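Local coordinates for protein glycine betaine/carnitine/choline ABC transporter (Staphylococcus aureus subsp. aureus Mu50, PDB 3O66) that probably binds glycine betaine, carnitine or choline as the extracellular substrate-binding component of an ABC importer, at residues F102-F107 with V225-L230; S66-N71 with D108-A113; K12-S17 with T52-A57. All coordinates share one frame; numbering follows the deposited sequence.

Contact 1: F102-F107 with V225-L230; sequences FDQTFF and VATNEL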
loop_
_atom_site.group_PDB
_atom_site.type_symbol
_atom_site.label_atom_id
_atom_site.label_comp_id
_atom_site.label_asym_id
_atom_site.label_seq_id
_atom_site.Cartn_x
_atom_site.Cartn_y
_atom_site.Cartn_z
ATOM N N PHE A 102 -15.667 13.907 6.703
ATOM C CA PHE A 102 -15.709 12.858 7.728
ATOM C C PHE A 102 -15.082 13.236 9.067
ATOM O O PHE A 102 -15.011 12.377 9.974
ATOM C CB PHE A 102 -14.949 11.617 7.220
ATOM C CG PHE A 102 -15.386 11.127 5.862
ATOM C CD1 PHE A 102 -16.728 10.882 5.590
ATOM C CD2 PHE A 102 -14.432 10.850 4.881
ATOM C CE1 PHE A 102 -17.131 10.399 4.329
ATOM C CE2 PHE A 102 -14.804 10.360 3.644
ATOM C CZ PHE A 102 -16.164 10.135 3.360
ATOM N N ASP A 103 -14.587 14.475 9.191
ATOM C CA ASP A 103 -13.928 14.911 10.429
ATOM C C ASP A 103 -12.802 13.941 10.832
ATOM O O ASP A 103 -12.713 13.486 11.998
ATOM C CB ASP A 103 -14.949 15.060 11.575
ATOM C CG ASP A 103 -14.339 15.698 12.816
ATOM O OD1 ASP A 103 -13.467 16.591 12.653
ATOM O OD2 ASP A 103 -14.750 15.316 13.945
ATOM N N GLN A 104 -11.976 13.598 9.842
ATOM C CA GLN A 104 -10.869 12.653 10.041
ATOM C C GLN A 104 -9.582 13.219 9.465
ATOM O O GLN A 104 -9.588 13.989 8.492
ATOM C CB GLN A 104 -11.152 11.307 9.386
ATOM C CG GLN A 104 -12.331 10.530 10.014
ATOM C CD GLN A 104 -12.739 9.305 9.197
ATOM O OE1 GLN A 104 -12.031 8.891 8.275
ATOM N NE2 GLN A 104 -13.903 8.738 9.522
ATOM N N THR A 105 -8.473 12.792 10.060
ATOM C CA THR A 105 -7.164 13.157 9.581
ATOM C C THR A 105 -6.613 11.987 8.772
ATOM O O THR A 105 -6.390 10.873 9.311
ATOM C CB THR A 105 -6.243 13.517 10.745
ATOM O OG1 THR A 105 -6.717 14.731 11.351
ATOM C CG2 THR A 105 -4.780 13.694 10.275
ATOM N N PHE A 106 -6.413 12.232 7.484
ATOM C CA PHE A 106 -5.714 11.264 6.628
ATOM C C PHE A 106 -4.253 11.724 6.682
ATOM O O PHE A 106 -3.933 12.770 6.132
ATOM C CB PHE A 106 -6.317 11.298 5.194
ATOM C CG PHE A 106 -5.939 10.125 4.318
ATOM C CD1 PHE A 106 -6.904 9.183 3.947
ATOM C CD2 PHE A 106 -4.633 9.986 3.829
ATOM C CE1 PHE A 106 -6.577 8.095 3.121
ATOM C CE2 PHE A 106 -4.295 8.924 2.985
ATOM C CZ PHE A 106 -5.279 7.972 2.636
ATOM N N PHE A 107 -3.383 10.958 7.364
ATOM C CA PHE A 107 -1.999 11.417 7.639
ATOM C C PHE A 107 -1.160 11.492 6.382
ATOM O O PHE A 107 -1.514 10.909 5.338
ATOM C CB PHE A 107 -1.317 10.533 8.691
ATOM C CG PHE A 107 -1.812 10.792 10.094
ATOM C CD1 PHE A 107 -1.065 11.591 10.968
ATOM C CD2 PHE A 107 -3.035 10.273 10.519
ATOM C CE1 PHE A 107 -1.520 11.851 12.261
ATOM C CE2 PHE A 107 -3.514 10.528 11.811
ATOM C CZ PHE A 107 -2.755 11.306 12.681
ATOM N N VAL A 225 -5.187 6.695 9.098
ATOM C CA VAL A 225 -6.333 7.610 9.312
ATOM C C VAL A 225 -6.758 7.508 10.776
ATOM O O VAL A 225 -6.752 6.427 11.356
ATOM C CB VAL A 225 -7.503 7.258 8.366
ATOM C CG1 VAL A 225 -8.801 8.142 8.662
ATOM C CG2 VAL A 225 -7.049 7.396 6.903
ATOM N N ALA A 226 -7.110 8.640 11.377
ATOM C CA ALA A 226 -7.658 8.663 12.722
ATOM C C ALA A 226 -8.845 9.637 12.696
ATOM O O ALA A 226 -8.829 10.635 11.951
ATOM C CB ALA A 226 -6.612 9.103 13.735
ATOM N N THR A 227 -9.880 9.357 13.485
ATOM C CA THR A 227 -10.964 10.358 13.637
ATOM C C THR A 227 -10.456 11.540 14.434
ATOM O O THR A 227 -9.592 11.401 15.338
ATOM C CB THR A 227 -12.193 9.783 14.338
ATOM O OG1 THR A 227 -11.842 9.428 15.683
ATOM C CG2 THR A 227 -12.714 8.569 13.569
ATOM N N ASN A 228 -10.950 12.720 14.101
ATOM C CA ASN A 228 -10.557 13.904 14.855
ATOM C C ASN A 228 -11.174 13.940 16.264
ATOM O O ASN A 228 -10.607 14.557 17.186
ATOM C CB ASN A 228 -10.795 15.189 14.026
ATOM C CG ASN A 228 -9.844 15.259 12.837
ATOM O OD1 ASN A 228 -8.766 14.661 12.874
ATOM N ND2 ASN A 228 -10.239 15.955 11.777
ATOM N N GLU A 229 -12.285 13.226 16.447
ATOM C CA GLU A 229 -12.849 13.032 17.793
ATOM C C GLU A 229 -11.777 12.396 18.703
ATOM O O GLU A 229 -11.558 12.869 19.813
ATOM C CB GLU A 229 -14.127 12.179 17.768
ATOM C CG GLU A 229 -14.725 11.923 19.169
ATOM C CD GLU A 229 -15.956 10.996 19.167
ATOM O OE1 GLU A 229 -16.157 10.246 18.186
ATOM O OE2 GLU A 229 -16.720 11.006 20.170
ATOM N N LEU A 230 -11.104 11.351 18.215
ATOM C CA LEU A 230 -10.047 10.692 18.999
ATOM C C LEU A 230 -8.859 11.629 19.216
ATOM O O LEU A 230 -8.296 11.721 20.343
ATOM C CB LEU A 230 -9.566 9.392 18.313
ATOM C CG LEU A 230 -8.293 8.783 18.913
ATOM C CD1 LEU A 230 -8.536 8.284 20.351
ATOM C CD2 LEU A 230 -7.774 7.657 18.033
HETATM O O HOH W 1 -14.450 12.400 14.383
#
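Strand 104-106 runs antiparallel to strand 225-227, their short axes 4.7 Å apart at closest approach and 166° between directions. Thr105 and Ala226 form the hydrogen-bonded pair: Thr105 N gives to Ala226 O (2.9 Å), nearly along the C=O axis, and Ala226 N returns a bond to Thr105 O (3.1 Å). The pairing adds an outermost strand to a five-stranded sheet of order 2-1-3-5-4, as in type II periplasmic binding proteins. It is prolonged where helix 228-233 begins, because Asn228 N donates to Asp103 O (2.8 Å).

The Asn228 side chain, its CG anti to the carbonyl carbon, then reaches across to both neighbours. Its OD1 receives the Thr105 hydroxyl (OG1 to OD1 2.6 Å) in the amide plane, on a lone pair, with 132° at OD1; its ND2 makes a weak bond to Asp103 OD1. The methyl of Thr105 faces elsewhere, CG2 lying 3.7 Å above the Phe107 ring plane, over its centre, while Ala226 CB meets that ring's edge. On the other face of the sheet Val225 CG2 packs obliquely against Phe106 CD1 at 3.5 Å, under helix 87-102.

Thr227 is the N-cap of the new helix, its OG1 accepting from Leu230 N. Asp103 OD2 has its strongest partner in Arg232, a salt bridge, and a water links OD2 to Glu229 N. With a cationic partner and a helix start both close by, the Asp103 carboxylate is probably held firmly in its ionised form.

Contact 2: S66-N71 with D108-A113; sequences SGVRYN and DSYGFA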
loop_
_atom_site.group_PDB
_atom_site.type_symbol
_atom_site.label_atom_id
_atom_site.label_comp_id
_atom_site.label_asym_id
_atom_site.label_seq_id
_atom_site.Cartn_x
_atom_site.Cartn_y
_atom_site.Cartn_z
ATOM N N SER A 66 -7.613 3.744 11.311
ATOM C CA SER A 66 -7.293 2.730 10.304
ATOM C C SER A 66 -5.769 2.647 10.198
ATOM O O SER A 66 -5.112 3.670 9.973
ATOM C CB SER A 66 -7.885 3.105 8.945
ATOM O OG SER A 66 -9.312 3.006 8.954
ATOM N N GLY A 67 -5.203 1.443 10.330
ATOM C CA GLY A 67 -3.739 1.302 10.302
ATOM C C GLY A 67 -3.183 1.785 8.967
ATOM O O GLY A 67 -2.201 2.547 8.920
ATOM N N VAL A 68 -3.828 1.371 7.877
ATOM C CA VAL A 68 -3.362 1.738 6.539
ATOM C C VAL A 68 -4.551 1.931 5.604
ATOM O O VAL A 68 -5.489 1.121 5.579
ATOM C CB VAL A 68 -2.291 0.727 5.960
ATOM C CG1 VAL A 68 -2.898 -0.611 5.712
ATOM C CG2 VAL A 68 -1.641 1.281 4.690
ATOM N N ARG A 69 -4.516 3.065 4.909
ATOM C CA ARG A 69 -5.463 3.420 3.901
ATOM C C ARG A 69 -4.657 3.903 2.725
ATOM O O ARG A 69 -3.553 4.417 2.902
ATOM C CB ARG A 69 -6.399 4.536 4.461
ATOM C CG ARG A 69 -7.244 4.033 5.694
ATOM C CD ARG A 69 -8.425 3.101 5.290
ATOM N NE ARG A 69 -9.498 3.877 4.635
ATOM C CZ ARG A 69 -10.456 4.565 5.275
ATOM N NH1 ARG A 69 -10.546 4.556 6.602
ATOM N NH2 ARG A 69 -11.352 5.266 4.580
ATOM N N TYR A 70 -5.198 3.760 1.519
ATOM C CA TYR A 70 -4.451 4.154 0.337
ATOM C C TYR A 70 -5.167 5.299 -0.337
ATOM O O TYR A 70 -6.361 5.169 -0.592
ATOM C CB TYR A 70 -4.315 2.965 -0.595
ATOM C CG TYR A 70 -3.774 1.782 0.161
ATOM C CD1 TYR A 70 -2.402 1.586 0.276
ATOM C CD2 TYR A 70 -4.642 0.870 0.780
ATOM C CE1 TYR A 70 -1.896 0.520 0.972
ATOM C CE2 TYR A 70 -4.145 -0.230 1.500
ATOM C CZ TYR A 70 -2.759 -0.389 1.588
ATOM O OH TYR A 70 -2.222 -1.442 2.284
ATOM N N ASN A 71 -4.456 6.400 -0.625
ATOM C CA ASN A 71 -5.188 7.625 -1.030
ATOM C C ASN A 71 -6.036 7.502 -2.306
ATOM O O ASN A 71 -7.176 7.953 -2.324
ATOM C CB ASN A 71 -4.352 8.912 -0.972
ATOM C CG ASN A 71 -3.151 8.920 -1.933
ATOM O OD1 ASN A 71 -2.865 7.949 -2.672
ATOM N ND2 ASN A 71 -2.420 10.035 -1.899
ATOM N N ASP A 108 -0.083 12.266 6.460
ATOM C CA ASP A 108 0.975 12.189 5.449
ATOM C C ASP A 108 1.424 10.723 5.337
ATOM O O ASP A 108 1.325 9.976 6.292
ATOM C CB ASP A 108 2.159 13.074 5.809
ATOM C CG ASP A 108 1.878 14.569 5.598
ATOM O OD1 ASP A 108 0.846 14.946 5.004
ATOM O OD2 ASP A 108 2.717 15.374 6.035
ATOM N N SER A 109 1.917 10.330 4.166
ATOM C CA SER A 109 2.221 8.937 3.910
ATOM C C SER A 109 3.308 8.341 4.764
ATOM O O SER A 109 4.294 9.021 5.147
ATOM C CB SER A 109 2.546 8.722 2.421
ATOM O OG SER A 109 2.893 7.358 2.151
ATOM N N TYR A 110 3.122 7.072 5.083
ATOM C CA TYR A 110 4.206 6.252 5.652
ATOM C C TYR A 110 5.511 6.297 4.828
ATOM O O TYR A 110 6.599 6.094 5.372
ATOM C CB TYR A 110 3.749 4.810 5.756
ATOM C CG TYR A 110 2.710 4.586 6.823
ATOM C CD1 TYR A 110 2.979 4.905 8.155
ATOM C CD2 TYR A 110 1.467 4.028 6.496
ATOM C CE1 TYR A 110 2.036 4.684 9.132
ATOM C CE2 TYR A 110 0.490 3.805 7.455
ATOM C CZ TYR A 110 0.784 4.139 8.771
ATOM O OH TYR A 110 -0.154 3.910 9.723
ATOM N N GLY A 111 5.372 6.505 3.517
ATOM C CA GLY A 111 6.527 6.624 2.620
ATOM C C GLY A 111 6.508 5.595 1.502
ATOM O O GLY A 111 7.382 5.595 0.633
ATOM N N PHE A 112 5.488 4.736 1.496
ATOM C CA PHE A 112 5.314 3.784 0.404
ATOM C C PHE A 112 3.954 3.962 -0.308
ATOM O O PHE A 112 3.034 4.574 0.228
ATOM C CB PHE A 112 5.477 2.324 0.904
ATOM C CG PHE A 112 4.379 1.846 1.855
ATOM C CD1 PHE A 112 3.262 1.153 1.366
ATOM C CD2 PHE A 112 4.486 2.044 3.233
ATOM C CE1 PHE A 112 2.271 0.684 2.217
ATOM C CE2 PHE A 112 3.491 1.589 4.113
ATOM C CZ PHE A 112 2.383 0.891 3.613
ATOM N N ALA A 113 3.885 3.426 -1.529
ATOM C CA ALA A 113 2.646 3.257 -2.295
ATOM C C ALA A 113 2.438 1.771 -2.640
ATOM O O ALA A 113 3.402 1.061 -2.980
ATOM C CB ALA A 113 2.686 4.103 -3.552
#
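The segment 108-113 belongs to a crossover between the two lobes of the binding protein: it follows strand 104-106 of one five-stranded sheet and precedes strand 116-120 of the other. Here it rests against residues 66-71, where the chain turns a corner at Gly67, and the two bury 171 Å² between them.

The polar tie is one short bond, Tyr110 OH to Gly67 O at 2.6 Å. The hydroxyl meets the carbonyl in its plane at a C=O...O angle of 159°, and the oxygen also lies in the plane of the tyrosine ring, so Gly67 O is approached by the ring edge and not by a face. Tyr110 CE2 accordingly comes within 3.3 Å of Gly67 O.

Beside this bond, Val68 CG2, set anti to the backbone N (CG1 taking the crowded position), touches two rings. It stands 4.3 Å from Tyr110 CE2, at that ring's edge, and 4.2 Å from Phe112 CZ, approached obliquely. Phe112 in turn brings CE1 to Tyr70 CE1 at 4.4 Å, near the plane of the Tyr70 ring. The loop backbone is shaped by an ST turn in which Ser109 OG accepts from Gly111 N (3.0 Å); the same oxygen bonds to Ala222 O.

Tyr70 OH is hydrogen-bonded to Glu20, and a triethylene glycol, probably from the crystallisation liquor, lies about 4 Å from the Tyr70 side chain. Around the contact, Tyr110 and Phe112 both lean on Ile24 of helix 19-35, and strand 222-227 supplies Ala224 against Tyr110 and Ala222 against Val68 and Phe112.

Contact 3: K12-S17 with T52-A57; sequences KITALS and TIQHNA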
loop_
_atom_site.group_PDB
_atom_site.type_symbol
_atom_site.label_atom_id
_atom_site.label_comp_id
_atom_site.label_asym_id
_atom_site.label_seq_id
_atom_site.Cartn_x
_atom_site.Cartn_y
_atom_site.Cartn_z
ATOM N N LYS A 12 -9.299 1.671 18.877
ATOM C CA LYS A 12 -9.455 0.487 18.076
ATOM C C LYS A 12 -9.015 0.802 16.643
ATOM O O LYS A 12 -9.442 1.803 16.057
ATOM C CB LYS A 12 -10.904 0.013 18.119
ATOM C CG LYS A 12 -11.347 -0.515 19.491
ATOM C CD LYS A 12 -12.871 -0.582 19.546
ATOM C CE LYS A 12 -13.377 -1.077 20.891
ATOM N NZ LYS A 12 -13.387 -2.572 20.899
ATOM N N ILE A 13 -8.160 -0.065 16.114
ATOM C CA ILE A 13 -7.487 0.126 14.847
ATOM C C ILE A 13 -7.992 -0.916 13.844
ATOM O O ILE A 13 -7.824 -2.151 14.044
ATOM C CB ILE A 13 -5.945 -0.054 14.997
ATOM C CG1 ILE A 13 -5.403 0.838 16.128
ATOM C CG2 ILE A 13 -5.243 0.151 13.637
ATOM C CD1 ILE A 13 -3.931 0.584 16.529
ATOM N N THR A 14 -8.553 -0.445 12.740
ATOM C CA THR A 14 -9.026 -1.383 11.744
ATOM C C THR A 14 -7.846 -1.966 10.968
ATOM O O THR A 14 -6.860 -1.240 10.642
ATOM C CB THR A 14 -9.956 -0.744 10.721
ATOM O OG1 THR A 14 -9.194 0.181 9.930
ATOM C CG2 THR A 14 -11.101 -0.051 11.388
ATOM N N ALA A 15 -7.943 -3.262 10.683
ATOM C CA ALA A 15 -6.942 -3.922 9.860
ATOM C C ALA A 15 -7.600 -4.839 8.854
ATOM O O ALA A 15 -8.628 -5.498 9.169
ATOM C CB ALA A 15 -5.986 -4.685 10.722
ATOM N N LEU A 16 -7.019 -4.881 7.648
ATOM C CA LEU A 16 -7.448 -5.774 6.586
ATOM C C LEU A 16 -6.853 -7.145 6.908
ATOM O O LEU A 16 -6.018 -7.262 7.810
ATOM C CB LEU A 16 -6.924 -5.286 5.201
ATOM C CG LEU A 16 -7.337 -3.879 4.740
ATOM C CD1 LEU A 16 -6.595 -3.508 3.460
ATOM C CD2 LEU A 16 -8.871 -3.766 4.552
ATOM N N SER A 17 -7.259 -8.175 6.174
ATOM C CA SER A 17 -6.612 -9.495 6.294
ATOM C C SER A 17 -5.210 -9.611 5.671
ATOM O O SER A 17 -4.579 -10.684 5.747
ATOM C CB SER A 17 -7.544 -10.634 5.791
ATOM O OG SER A 17 -8.093 -10.303 4.520
ATOM N N THR A 52 -13.596 -0.100 2.180
ATOM C CA THR A 52 -14.980 0.268 2.470
ATOM C C THR A 52 -15.372 -0.198 3.887
ATOM O O THR A 52 -16.010 0.548 4.655
ATOM C CB THR A 52 -15.960 -0.248 1.399
ATOM O OG1 THR A 52 -15.600 0.325 0.140
ATOM C CG2 THR A 52 -17.401 0.144 1.725
ATOM N N ILE A 53 -14.981 -1.415 4.240
ATOM C CA ILE A 53 -15.297 -1.939 5.574
ATOM C C ILE A 53 -14.525 -1.133 6.638
ATOM O O ILE A 53 -15.073 -0.812 7.698
ATOM C CB ILE A 53 -15.031 -3.494 5.705
ATOM C CG1 ILE A 53 -15.645 -4.286 4.523
ATOM C CG2 ILE A 53 -15.483 -4.054 7.062
ATOM C CD1 ILE A 53 -17.120 -4.189 4.322
ATOM N N GLN A 54 -13.268 -0.782 6.348
ATOM C CA GLN A 54 -12.488 0.031 7.284
ATOM C C GLN A 54 -13.176 1.356 7.496
ATOM O O GLN A 54 -13.296 1.793 8.629
ATOM C CB GLN A 54 -11.068 0.299 6.776
ATOM C CG GLN A 54 -10.205 -0.944 6.625
ATOM C CD GLN A 54 -8.737 -0.571 6.664
ATOM O OE1 GLN A 54 -8.128 -0.520 7.735
ATOM N NE2 GLN A 54 -8.167 -0.305 5.495
ATOM N N HIS A 55 -13.586 1.996 6.385
ATOM C CA HIS A 55 -14.201 3.319 6.402
ATOM C C HIS A 55 -15.486 3.316 7.220
ATOM O O HIS A 55 -15.703 4.199 8.070
ATOM C CB HIS A 55 -14.508 3.778 4.976
ATOM C CG HIS A 55 -15.213 5.100 4.907
ATOM N ND1 HIS A 55 -14.621 6.280 5.321
ATOM C CD2 HIS A 55 -16.451 5.429 4.472
ATOM C CE1 HIS A 55 -15.471 7.278 5.146
ATOM N NE2 HIS A 55 -16.590 6.789 4.636
ATOM N N ASN A 56 -16.341 2.336 6.936
ATOM C CA ASN A 56 -17.611 2.216 7.608
ATOM C C ASN A 56 -17.427 2.014 9.106
ATOM O O ASN A 56 -18.180 2.601 9.894
ATOM C CB ASN A 56 -18.496 1.143 6.952
ATOM C CG ASN A 56 -19.007 1.577 5.588
ATOM O OD1 ASN A 56 -19.235 2.773 5.346
ATOM N ND2 ASN A 56 -19.232 0.611 4.701
ATOM N N ALA A 57 -16.423 1.234 9.506
ATOM C CA ALA A 57 -16.105 1.125 10.920
ATOM C C ALA A 57 -15.822 2.492 11.588
ATOM O O ALA A 57 -16.311 2.754 12.682
ATOM C CB ALA A 57 -14.927 0.158 11.157
#
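Two hydrogen bonds hold Thr14 OG1: it donates to Gln54 OE1 at 2.5 Å, and it is also bonded to Ser66 OG on the neighbouring strand. The setting is a beta-alpha-beta crossover, in which helix 51-60 carries the chain from strand 43-48 to strand 65-70 and passes over strand 12-16, which lies between them in the sheet. The short axes of strand 12-16 and helix 52-57 run at 167° to each other, 8.6 Å apart at closest, and the tightest backbone approach is Thr14 CA to Gln54 CA, 5.8 Å.

Both Thr14 and Gln54 direct CB at the opposing segment. The threonine hydroxyl occupies the crowded position between backbone N and carbonyl carbon, and the glutamine leaves the helix with CG anti to its own carbonyl carbon and extends onward to the strand. The bond they make is short but not ideally placed: the C=O...O angle is 124° and the hydroxyl stands 27° out of the amide plane, above it and not on a lone pair. Gln54 OE1 also lies 3.3 Å from Thr14 O, a pair of acceptors that cannot bond and would probably repel.

The NE2 end of the amide is held by more bonds. Gln54 NE2 donates to Val68 O and to Ser51 OG, so the bonds at both ends fix the rotation of the group and join the helix to two adjacent strands. Leu16 crosses the glutamine at about a right angle, with CD2 3.7 Å from both NE2 and CG of Gln54. One turn further along the helix, the methyl groups meet, Thr14 CG2 to Ala57 CB at 3.8 Å.

From the N terminus, contact 3 closes first, bringing helix 51-60 over strand 12-16 before the chain enters strand 65-70. Contacts 1 and 2 then cross, their segments alternating as 66-71, 102-107, 108-113 and 225-230: contact 2 closes a loop containing helix 87-102, whereas contact 1 closes one that includes the second sheet. All three reach the same sheet, with strand 65-70 as the middle member. Ser66 N is probably bonded to Val225 O of contact 1, and Val225 CG2 packs on Arg69 CG. Phe102 of contact 1 also packs on His55 of contact 3, edge to face, so helix 51-60 meets the C-terminal end of helix 87-102, just before edge strand 104-106.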